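Local coordinates for sulfonate ABC transporter, periplasmic sulfonate-binding protein SsuA (Methylobacillus flagellatus, PDB 3UIF) that probably binds sulfonates or related sulfate esters in the periplasm and delivers them to an ABC transporter for uptake, at residues S135-L138 against Q139-L143. Sequence-based numbering, arbitrary orientation.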
ATOM      1  N   SER A 135      -8.829  -2.259 -13.333  1.00 49.02           N
ATOM      2  CA  SER A 135      -9.200  -3.508 -13.968  1.00 50.81           C
ATOM      3  C   SER A 135     -10.439  -4.148 -13.313  1.00 51.09           C
ATOM      4  O   SER A 135     -11.371  -4.563 -14.016  1.00 52.78           O
ATOM      5  CB  SER A 135      -8.014  -4.465 -13.978  1.00 50.96           C
ATOM      6  OG  SER A 135      -8.438  -5.737 -14.411  1.00 52.66           O
ATOM      7  N   ASN A 136     -10.446  -4.204 -11.978  1.00 49.44           N
ATOM      8  CA  ASN A 136     -11.603  -4.649 -11.213  1.00 49.81           C
ATOM      9  C   ASN A 136     -12.885  -3.912 -11.574  1.00 50.68           C
ATOM     10  O   ASN A 136     -13.924  -4.519 -11.844  1.00 52.40           O
ATOM     11  CB  ASN A 136     -11.356  -4.425  -9.724  1.00 47.90           C
ATOM     12  CG  ASN A 136     -10.319  -5.361  -9.149  1.00 47.33           C
ATOM     13  OD1 ASN A 136     -10.122  -5.386  -7.946  1.00 46.46           O
ATOM     14  ND2 ASN A 136      -9.638  -6.116 -10.003  1.00 48.46           N
ATOM     15  N   LEU A 137     -12.800  -2.588 -11.539  1.00 49.57           N
ATOM     16  CA  LEU A 137     -13.923  -1.735 -11.862  1.00 50.36           C
ATOM     17  C   LEU A 137     -14.434  -2.047 -13.258  1.00 52.67           C
ATOM     18  O   LEU A 137     -15.651  -2.163 -13.458  1.00 54.08           O
ATOM     19  CB  LEU A 137     -13.525  -0.266 -11.721  1.00 49.29           C
ATOM     20  CG  LEU A 137     -14.450   0.821 -12.275  1.00 50.37           C
ATOM     21  CD1 LEU A 137     -15.829   0.778 -11.616  1.00 50.71           C
ATOM     22  CD2 LEU A 137     -13.786   2.180 -12.096  1.00 46.51           C
ATOM     23  N   LEU A 138     -13.519  -2.208 -14.216  1.00 53.04           N
ATOM     24  CA  LEU A 138     -13.919  -2.566 -15.582  1.00 55.51           C
ATOM     25  C   LEU A 138     -14.648  -3.897 -15.604  1.00 57.00           C
ATOM     26  O   LEU A 138     -15.731  -4.008 -16.180  1.00 59.03           O
ATOM     27  CB  LEU A 138     -12.720  -2.600 -16.533  1.00 55.87           C
ATOM     28  CG  LEU A 138     -11.937  -1.300 -16.746  1.00 54.42           C
ATOM     29  CD1 LEU A 138     -10.997  -1.445 -17.927  1.00 56.14           C
ATOM     30  CD2 LEU A 138     -12.858  -0.107 -16.934  1.00 55.21           C
ATOM     31  N   GLN A 139     -14.063  -4.893 -14.949  1.00 56.31           N
ATOM     32  CA  GLN A 139     -14.658  -6.219 -14.841  1.00 58.30           C
ATOM     33  C   GLN A 139     -16.051  -6.129 -14.235  1.00 58.50           C
ATOM     34  O   GLN A 139     -16.992  -6.731 -14.742  1.00 60.63           O
ATOM     35  CB  GLN A 139     -13.782  -7.100 -13.967  1.00 57.06           C
ATOM     36  CG  GLN A 139     -13.587  -8.514 -14.478  1.00 62.09           C
ATOM     37  CD  GLN A 139     -12.219  -9.060 -14.085  1.00 62.99           C
ATOM     38  OE1 GLN A 139     -11.687  -9.974 -14.728  1.00 65.23           O
ATOM     39  NE2 GLN A 139     -11.629  -8.479 -13.038  1.00 60.88           N
ATOM     40  N   SER A 140     -16.172  -5.351 -13.160  1.00 56.45           N
ATOM     41  CA  SER A 140     -17.433  -5.194 -12.431  1.00 57.03           C
ATOM     42  C   SER A 140     -18.560  -4.740 -13.337  1.00 58.79           C
ATOM     43  O   SER A 140     -19.706  -5.140 -13.130  1.00 60.81           O
ATOM     44  CB  SER A 140     -17.283  -4.210 -11.257  1.00 54.40           C
ATOM     45  OG  SER A 140     -17.236  -2.857 -11.701  1.00 54.40           O
ATOM     46  N   GLU A 141     -18.246  -3.905 -14.330  1.00 58.74           N
ATOM     47  CA  GLU A 141     -19.288  -3.344 -15.198  1.00 61.11           C
ATOM     48  C   GLU A 141     -19.240  -3.927 -16.615  1.00 63.16           C
ATOM     49  O   GLU A 141     -19.865  -3.399 -17.543  1.00 64.46           O
ATOM     50  CB  GLU A 141     -19.288  -1.804 -15.149  1.00 59.70           C
ATOM     51  CG  GLU A 141     -19.329  -1.262 -13.709  1.00 57.72           C
ATOM     52  CD  GLU A 141     -20.188  -0.001 -13.497  1.00 61.25           C
ATOM     53  OE1 GLU A 141     -19.809   0.855 -12.639  1.00 59.77           O
ATOM     54  OE2 GLU A 141     -21.251   0.134 -14.160  1.00 63.06           O
ATOM     55  N   GLY A 142     -18.519  -5.045 -16.752  1.00 63.29           N
ATOM     56  CA  GLY A 142     -18.494  -5.853 -17.973  1.00 65.68           C
ATOM     57  C   GLY A 142     -17.779  -5.178 -19.121  1.00 66.27           C
ATOM     58  O   GLY A 142     -18.243  -5.209 -20.261  1.00 68.60           O
ATOM     59  N   LEU A 143     -16.649  -4.554 -18.813  1.00 64.25           N
ATOM     60  CA  LEU A 143     -15.865  -3.831 -19.803  1.00 64.59           C
ATOM     61  C   LEU A 143     -14.427  -4.308 -19.757  1.00 63.94           C
ATOM     62  O   LEU A 143     -14.036  -5.028 -18.826  1.00 62.77           O
ATOM     63  CB  LEU A 143     -15.895  -2.334 -19.507  1.00 62.85           C
ATOM     64  CG  LEU A 143     -17.243  -1.649 -19.328  1.00 63.40           C
ATOM     65  CD1 LEU A 143     -17.019  -0.231 -18.829  1.00 61.30           C
ATOM     66  CD2 LEU A 143     -18.034  -1.661 -20.636  1.00 66.94           C
TER
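L138 O takes two backbone N-H groups where helix 130-140 ends, one on each face of its carbonyl plane. L143 N lies 2.8 Å from L138 O with a fairly straight N-H (161°), whereas the bond from E141 N is more bent (136°). With G142 N bonded to Q139 O at 3.0 Å, this is a Schellman motif; G142, at positive phi, is its C-prime residue. E141 N is shared, giving a second bond of 3.2 Å to L137 O. L137 O also accepts the hydroxyl of S140, whose chi1 of 75° folds OG back over the helix backbone. Just before this, the regular i to i+4 bonds of the helix run from S140 N to N136 O (2.7 Å) and from Q139 N to S135 O. The side chains of L137 and E141 run side by side, L137 CD1 lying 4.1 Å from E141 OE1, while E141 OE2 forms a salt bridge with K115. L138 CB and L143 CB approach to 4.4 Å across the turn, and L138 also packs on I114 and F148. Together these bonds satisfy L137 O and L138 O at the helix end, where the chain turns off toward strand 149-151.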